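Local structure of uncharacterized protein (Bacillus subtilis, 5DQV) at residues 130-133 against 134-137; 164-167 against 168-172; 191-194 against 195-198. The protein is a metal-dependent nucleotide pyrophosphohydrolase of the HD-domain family, an all-helical hydrolase that carries a nickel ion in this crystal. All coordinates share one frame; numbering follows the deposited sequence.

How the contacts relate
Following the chain from the N terminus, the three contacts come in series, each made within one continuous run of residues, and none nests in or crosses another. Contact 1 closes the turn by which helix 121-132, with a ligand of the nickel ion, passes into helix 136-150. Contact 2 is the last turn of helix 161-169 and its exit, and contact 3 is two turns within helix 179-202. In space the three meet: Ile135 CG2 is 3.4 Å from Leu169 O and equally far from Met192 CE, while Leu170 of contact 2 packs on Met192 and Ile196 of contact 3. Together they join the turn after the metal-binding end of helix 121-132 to helices 161-169 and 179-202.

Contact 1: 130-133 against 134-137; sequences DRLD and AIGA. With NI (nickel (II) ion), chain C.
Ala134 and Ile135 fold back onto the end of helix 121-132 through two backbone bonds, Ala134 N to Arg131 O at 2.9 Å and Ile135 N to Leu132 O at 3.2 Å. The second closes a type I beta turn from Leu132 to Ile135. In both, the donor stands well above the carbonyl plane, 62° out of it, as the chain tightens to leave the helix. On the compact side, aliphatic carbons lie against the backbone oxygens of the turn. Ile135 CG1 lies between its own backbone N and carbonyl carbon (chi1 61°), which brings it to 3.4 Å from Leu132 O, and Ile135 CD1 meets Leu132 CD2 more loosely at 4.3 Å. Ala134 CB rests on Arg131 O at 3.4 Å. The looser side belongs to Arg131, partly exposed, whose extended chain carries its guanidinium away from the turn and packs on the loop at Leu172, Met175 and Met176. Asp130 also points away, and its OD1 binds the nickel ion at 2.2 Å, alongside His35 and His64. Asp133 is buried, and both its carboxylate oxygens have partners: OD1 makes a salt bridge to Arg38, OD2 takes a hydrogen bond from His35 and a salt bridge from Arg142. A second-shell carboxylate thus holds a metal-binding histidine. Around the turn, helix 33-50 packs on Asp130, Leu132 and Asp133, while helix 179-202 meets Leu132, Ile135 and Ala137.

Contact 2: 164-167 against 168-172; sequences HFFH and KLLRL
His164 O is gripped by two backbone donors, Lys168 N at 3.0 Å and Leu169 N at 3.2 Å, and Leu170 N reaches back to Phe165 O at 2.8 Å. The five-residue spacing of the last two bonds marks a wider, pi-type turn near the end of helix 161-169. Arg171 adds a side-chain bond: its NE donates to Phe166 O at 3.2 Å, in that carbonyl's plane, with a weak second bond from NH2. His167 O sits over one face of the same guanidinium, without a hydrogen bond from it. Outside this polar layer, the imidazole of His164 swings over the next turn, its CG opposite the backbone N (chi1 -176°). There CE1 touches Lys168 CD at 3.4 Å, the two chains running side by side, and CD2 meets Leu169 CG at 3.6 Å. Leu169 CD1 also presses on Phe165 CD1 at 3.7 Å, and Leu170 CD1 stands 4.3 Å above the centre of the Phe166 ring. Phe165 and Leu169 pack against helix 136-150, Phe166 and Leu170 against helix 179-202, while Leu172 reaches the turn at Ala134 and Ile135.

Contact 3: 191-194 against 195-198; sequences FMLQ and YIRQ
Tyr195 N donates to Phe191 O at 2.9 Å, the first of four successive i to i+4 bonds along these two regular alpha-helical turns. The phenol of Tyr195 leads away from the preceding turn, and its CB lies 3.4 Å from Met192 O; its hydroxyl donates to the backbone O of Ala137 of the second subunit. Next, Ile196 N points almost straight at Met192 O, with an N-H...O angle of 170° at 3.0 Å. Ile196 CG1 lies 3.5 Å from Met192 O, while Ile196 CD1 only grazes Leu193 CD2 at 4.5 Å. Arg197 N takes up Leu193 O, and its side chain makes the one side-chain hydrogen bond between the two segments: NH1 donates to Gln194 OE1 at 3.0 Å. The acceptor uses a lone pair in its carbonyl plane and lies in the guanidinium plane, although the amide and guanidinium planes themselves stand 76° apart. Gln194 gets there by folding at chi2 (-56°), whereas Arg197 runs extended beside it; both are exposed, on the outer side of the helix. Finally, Gln198 N makes the fourth backbone bond, to Gln194 O at 2.9 Å. Inward, Met192 and Ile196 of helix 179-202 pack on helix 161-169 and on Leu170 just beyond it, and Phe191 and Tyr195 lie against helix 136-150 of the same chain. Phe191, Tyr195 and Gln198 also meet the second subunit, so these turns contribute to the dimer interface beside helices 136-150 and 161-169.

Contact 1: 130-133 against 134-137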
loop_
_atom_site.group_PDB
_atom_site.type_symbol
_atom_site.label_atom_id
_atom_site.label_comp_id
_atom_site.label_asym_id
_atom_site.label_seq_id
_atom_site.Cartn_x
_atom_site.Cartn_y
_atom_site.Cartn_z
ATOM N N ASP A 130 -12.682 6.649 -12.914
ATOM C CA ASP A 130 -11.865 5.460 -12.775
ATOM C C ASP A 130 -10.427 5.898 -12.487
ATOM O O ASP A 130 -9.706 5.299 -11.633
ATOM C CB ASP A 130 -11.980 4.653 -14.082
ATOM C CG ASP A 130 -11.512 3.259 -13.965
ATOM O OD1 ASP A 130 -11.608 2.672 -12.918
ATOM O OD2 ASP A 130 -11.036 2.717 -14.957
ATOM N N ARG A 131 -9.972 6.927 -13.211
ATOM C CA ARG A 131 -8.618 7.443 -12.989
ATOM C C ARG A 131 -8.447 8.202 -11.677
ATOM O O ARG A 131 -7.425 8.094 -11.019
ATOM C CB ARG A 131 -8.123 8.265 -14.213
ATOM C CG ARG A 131 -7.946 7.363 -15.382
ATOM C CD ARG A 131 -7.411 8.068 -16.545
ATOM N NE ARG A 131 -7.372 7.176 -17.681
ATOM C CZ ARG A 131 -6.618 7.344 -18.754
ATOM N NH1 ARG A 131 -5.770 8.360 -18.824
ATOM N NH2 ARG A 131 -6.689 6.466 -19.749
ATOM N N LEU A 132 -9.455 8.935 -11.272
ATOM C CA LEU A 132 -9.426 9.598 -9.973
ATOM C C LEU A 132 -9.202 8.574 -8.846
ATOM O O LEU A 132 -8.462 8.844 -7.868
ATOM C CB LEU A 132 -10.705 10.396 -9.759
ATOM C CG LEU A 132 -10.857 11.719 -10.514
ATOM C CD1 LEU A 132 -12.226 12.343 -10.355
ATOM C CD2 LEU A 132 -9.755 12.730 -10.062
ATOM N N ASP A 133 -9.787 7.370 -8.992
ATOM C CA ASP A 133 -9.681 6.358 -7.941
ATOM C C ASP A 133 -8.246 5.769 -7.885
ATOM O O ASP A 133 -7.909 5.065 -6.961
ATOM C CB ASP A 133 -10.727 5.235 -8.158
ATOM C CG ASP A 133 -10.885 4.326 -6.966
ATOM O OD1 ASP A 133 -11.303 4.820 -5.912
ATOM O OD2 ASP A 133 -10.652 3.086 -7.086
ATOM N N ALA A 134 -7.401 6.087 -8.873
ATOM C CA ALA A 134 -6.052 5.556 -8.975
ATOM C C ALA A 134 -5.010 6.577 -8.445
ATOM O O ALA A 134 -3.814 6.303 -8.480
ATOM C CB ALA A 134 -5.721 5.172 -10.452
ATOM N N ILE A 135 -5.476 7.738 -8.001
ATOM C CA ILE A 135 -4.606 8.778 -7.464
ATOM C C ILE A 135 -5.121 9.227 -6.082
ATOM O O ILE A 135 -6.163 8.756 -5.619
ATOM C CB ILE A 135 -4.418 9.987 -8.429
ATOM C CG1 ILE A 135 -5.725 10.710 -8.751
ATOM C CG2 ILE A 135 -3.725 9.548 -9.749
ATOM C CD1 ILE A 135 -5.538 11.976 -9.618
ATOM N N GLY A 136 -4.354 10.070 -5.416
ATOM C CA GLY A 136 -4.740 10.629 -4.119
ATOM C C GLY A 136 -4.465 9.582 -3.072
ATOM O O GLY A 136 -3.769 8.641 -3.335
ATOM N N ALA A 137 -5.000 9.764 -1.872
ATOM C CA ALA A 137 -4.805 8.800 -0.786
ATOM C C ALA A 137 -5.286 7.419 -1.182
ATOM O O ALA A 137 -4.624 6.407 -0.888
ATOM C CB ALA A 137 -5.517 9.269 0.517
HETATM NI NI NI C . -11.910 0.497 -12.847
#

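Contact 2: 164-167 against 168-172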
loop_
_atom_site.group_PDB
_atom_site.type_symbol
_atom_site.label_atom_id
_atom_site.label_comp_id
_atom_site.label_asym_id
_atom_site.label_seq_id
_atom_site.Cartn_x
_atom_site.Cartn_y
_atom_site.Cartn_z
ATOM N N HIS A 164 5.989 3.010 -10.191
ATOM C CA HIS A 164 4.687 3.133 -10.815
ATOM C C HIS A 164 4.080 4.541 -10.629
ATOM O O HIS A 164 3.373 5.002 -11.503
ATOM C CB HIS A 164 3.761 2.052 -10.271
ATOM C CG HIS A 164 2.407 2.016 -10.897
ATOM N ND1 HIS A 164 2.202 1.670 -12.217
ATOM C CD2 HIS A 164 1.175 2.165 -10.353
ATOM C CE1 HIS A 164 0.903 1.675 -12.475
ATOM N NE2 HIS A 164 0.259 1.972 -11.361
ATOM N N PHE A 165 4.332 5.198 -9.498
ATOM C CA PHE A 165 3.965 6.588 -9.306
ATOM C C PHE A 165 4.542 7.475 -10.410
ATOM O O PHE A 165 3.802 8.260 -11.007
ATOM C CB PHE A 165 4.433 7.143 -7.955
ATOM C CG PHE A 165 3.691 6.558 -6.752
ATOM C CD1 PHE A 165 2.349 6.701 -6.626
ATOM C CD2 PHE A 165 4.350 5.831 -5.786
ATOM C CE1 PHE A 165 1.657 6.101 -5.515
ATOM C CE2 PHE A 165 3.664 5.242 -4.700
ATOM C CZ PHE A 165 2.346 5.382 -4.573
ATOM N N PHE A 166 5.846 7.366 -10.648
ATOM C CA PHE A 166 6.526 8.218 -11.647
ATOM C C PHE A 166 6.142 7.910 -13.068
ATOM O O PHE A 166 5.953 8.802 -13.896
ATOM C CB PHE A 166 8.056 8.179 -11.456
ATOM C CG PHE A 166 8.480 8.930 -10.233
ATOM C CD1 PHE A 166 8.384 8.345 -8.993
ATOM C CD2 PHE A 166 8.871 10.276 -10.315
ATOM C CE1 PHE A 166 8.702 9.076 -7.827
ATOM C CE2 PHE A 166 9.233 10.979 -9.173
ATOM C CZ PHE A 166 9.133 10.385 -7.928
ATOM N N HIS A 167 6.010 6.633 -13.358
ATOM C CA HIS A 167 5.770 6.199 -14.716
ATOM C C HIS A 167 4.315 6.362 -15.126
ATOM O O HIS A 167 4.054 6.611 -16.288
ATOM C CB HIS A 167 6.228 4.763 -14.889
ATOM C CG HIS A 167 7.714 4.605 -14.824
ATOM N ND1 HIS A 167 8.574 5.331 -15.627
ATOM C CD2 HIS A 167 8.493 3.780 -14.086
ATOM C CE1 HIS A 167 9.819 4.976 -15.365
ATOM N NE2 HIS A 167 9.797 4.032 -14.438
ATOM N N LYS A 168 3.373 6.211 -14.195
ATOM C CA LYS A 168 1.944 6.224 -14.568
ATOM C C LYS A 168 1.052 7.135 -13.708
ATOM O O LYS A 168 0.338 7.988 -14.240
ATOM C CB LYS A 168 1.390 4.802 -14.548
ATOM C CG LYS A 168 0.021 4.676 -15.222
ATOM C CD LYS A 168 -0.883 3.573 -14.631
ATOM C CE LYS A 168 -2.274 3.529 -15.328
ATOM N NZ LYS A 168 -3.453 3.499 -14.373
ATOM N N LEU A 169 1.071 6.962 -12.390
ATOM C CA LEU A 169 0.010 7.563 -11.568
ATOM C C LEU A 169 0.117 9.091 -11.542
ATOM O O LEU A 169 -0.908 9.808 -11.664
ATOM C CB LEU A 169 0.049 6.989 -10.157
ATOM C CG LEU A 169 -0.183 5.483 -10.111
ATOM C CD1 LEU A 169 -0.205 5.071 -8.676
ATOM C CD2 LEU A 169 -1.500 5.100 -10.787
ATOM N N LEU A 170 1.371 9.600 -11.497
ATOM C CA LEU A 170 1.624 11.063 -11.516
ATOM C C LEU A 170 1.315 11.725 -12.849
ATOM O O LEU A 170 1.346 12.935 -12.959
ATOM C CB LEU A 170 3.067 11.405 -11.006
ATOM C CG LEU A 170 3.274 11.100 -9.519
ATOM C CD1 LEU A 170 4.784 11.236 -9.046
ATOM C CD2 LEU A 170 2.325 11.969 -8.644
ATOM N N ARG A 171 1.036 10.939 -13.891
ATOM C CA ARG A 171 0.666 11.486 -15.179
ATOM C C ARG A 171 -0.814 11.525 -15.442
ATOM O O ARG A 171 -1.260 12.179 -16.402
ATOM C CB ARG A 171 1.302 10.680 -16.296
ATOM C CG ARG A 171 2.772 10.687 -16.170
ATOM C CD ARG A 171 3.421 9.768 -17.171
ATOM N NE ARG A 171 4.796 9.569 -16.746
ATOM C CZ ARG A 171 5.809 9.321 -17.563
ATOM N NH1 ARG A 171 5.606 9.209 -18.871
ATOM N NH2 ARG A 171 7.025 9.181 -17.059
ATOM N N LEU A 172 -1.589 10.887 -14.580
ATOM C CA LEU A 172 -3.020 10.759 -14.842
ATOM C C LEU A 172 -3.726 12.112 -14.855
ATOM O O LEU A 172 -4.658 12.327 -15.660
ATOM C CB LEU A 172 -3.636 9.777 -13.813
ATOM C CG LEU A 172 -3.287 8.333 -14.070
ATOM C CD1 LEU A 172 -3.909 7.410 -12.941
ATOM C CD2 LEU A 172 -3.718 7.925 -15.476
#

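Contact 3: 191-194 against 195-198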
loop_
_atom_site.group_PDB
_atom_site.type_symbol
_atom_site.label_atom_id
_atom_site.label_comp_id
_atom_site.label_asym_id
_atom_site.label_seq_id
_atom_site.Cartn_x
_atom_site.Cartn_y
_atom_site.Cartn_z
ATOM N N PHE A 191 -1.773 15.796 -3.208
ATOM C CA PHE A 191 -1.598 14.953 -2.006
ATOM C C PHE A 191 -0.589 13.808 -2.303
ATOM O O PHE A 191 0.271 13.460 -1.499
ATOM C CB PHE A 191 -2.944 14.374 -1.520
ATOM C CG PHE A 191 -2.799 13.577 -0.268
ATOM C CD1 PHE A 191 -2.641 14.213 0.937
ATOM C CD2 PHE A 191 -2.661 12.207 -0.330
ATOM C CE1 PHE A 191 -2.449 13.482 2.086
ATOM C CE2 PHE A 191 -2.446 11.461 0.804
ATOM C CZ PHE A 191 -2.340 12.082 2.003
ATOM N N MET A 192 -0.718 13.205 -3.469
ATOM C CA MET A 192 0.189 12.135 -3.875
ATOM C C MET A 192 1.651 12.698 -3.979
ATOM O O MET A 192 2.575 12.062 -3.536
ATOM C CB MET A 192 -0.290 11.591 -5.223
ATOM C CG MET A 192 0.287 10.303 -5.662
ATOM S SD MET A 192 -0.714 9.488 -7.052
ATOM C CE MET A 192 -0.996 10.900 -8.144
ATOM N N LEU A 193 1.821 13.925 -4.456
ATOM C CA LEU A 193 3.129 14.569 -4.446
ATOM C C LEU A 193 3.651 14.776 -3.006
ATOM O O LEU A 193 4.820 14.534 -2.740
ATOM C CB LEU A 193 3.098 15.877 -5.194
ATOM C CG LEU A 193 3.077 15.754 -6.734
ATOM C CD1 LEU A 193 2.907 17.125 -7.414
ATOM C CD2 LEU A 193 4.383 15.094 -7.218
ATOM N N GLN A 194 2.781 15.184 -2.079
ATOM C CA GLN A 194 3.184 15.256 -0.674
ATOM C C GLN A 194 3.629 13.913 -0.090
ATOM O O GLN A 194 4.608 13.849 0.688
ATOM C CB GLN A 194 2.101 15.972 0.152
ATOM C CG GLN A 194 1.950 17.450 -0.269
ATOM C CD GLN A 194 3.301 18.271 -0.196
ATOM O OE1 GLN A 194 3.986 18.276 0.837
ATOM N NE2 GLN A 194 3.688 18.922 -1.337
ATOM N N TYR A 195 2.960 12.837 -0.507
ATOM C CA TYR A 195 3.256 11.467 -0.047
ATOM C C TYR A 195 4.657 11.042 -0.533
ATOM O O TYR A 195 5.495 10.568 0.236
ATOM C CB TYR A 195 2.169 10.482 -0.512
ATOM C CG TYR A 195 2.466 9.111 0.003
ATOM C CD1 TYR A 195 3.324 8.289 -0.702
ATOM C CD2 TYR A 195 1.993 8.676 1.220
ATOM C CE1 TYR A 195 3.653 7.048 -0.232
ATOM C CE2 TYR A 195 2.341 7.429 1.711
ATOM C CZ TYR A 195 3.196 6.634 0.946
ATOM O OH TYR A 195 3.613 5.384 1.346
ATOM N N ILE A 196 4.934 11.301 -1.802
ATOM C CA ILE A 196 6.254 11.082 -2.363
ATOM C C ILE A 196 7.341 11.863 -1.622
ATOM O O ILE A 196 8.418 11.326 -1.320
ATOM C CB ILE A 196 6.271 11.409 -3.871
ATOM C CG1 ILE A 196 5.464 10.352 -4.622
ATOM C CG2 ILE A 196 7.701 11.508 -4.416
ATOM C CD1 ILE A 196 5.055 10.835 -6.013
ATOM N N ARG A 197 7.069 13.132 -1.351
ATOM C CA ARG A 197 8.016 13.956 -0.628
ATOM C C ARG A 197 8.328 13.323 0.729
ATOM O O ARG A 197 9.517 13.250 1.182
ATOM C CB ARG A 197 7.368 15.327 -0.444
ATOM C CG ARG A 197 8.209 16.283 0.336
ATOM C CD ARG A 197 7.531 17.602 0.387
ATOM N NE ARG A 197 8.263 18.513 1.245
ATOM C CZ ARG A 197 7.721 19.464 2.004
ATOM N NH1 ARG A 197 6.401 19.676 2.040
ATOM N NH2 ARG A 197 8.523 20.232 2.707
ATOM N N GLN A 198 7.254 12.867 1.391
ATOM C CA GLN A 198 7.416 12.212 2.697
ATOM C C GLN A 198 8.279 10.938 2.592
ATOM O O GLN A 198 9.193 10.726 3.433
ATOM C CB GLN A 198 6.048 11.985 3.376
ATOM C CG GLN A 198 6.173 11.720 4.875
ATOM C CD GLN A 198 6.594 12.930 5.647
ATOM O OE1 GLN A 198 6.136 14.037 5.395
ATOM N NE2 GLN A 198 7.548 12.742 6.544
#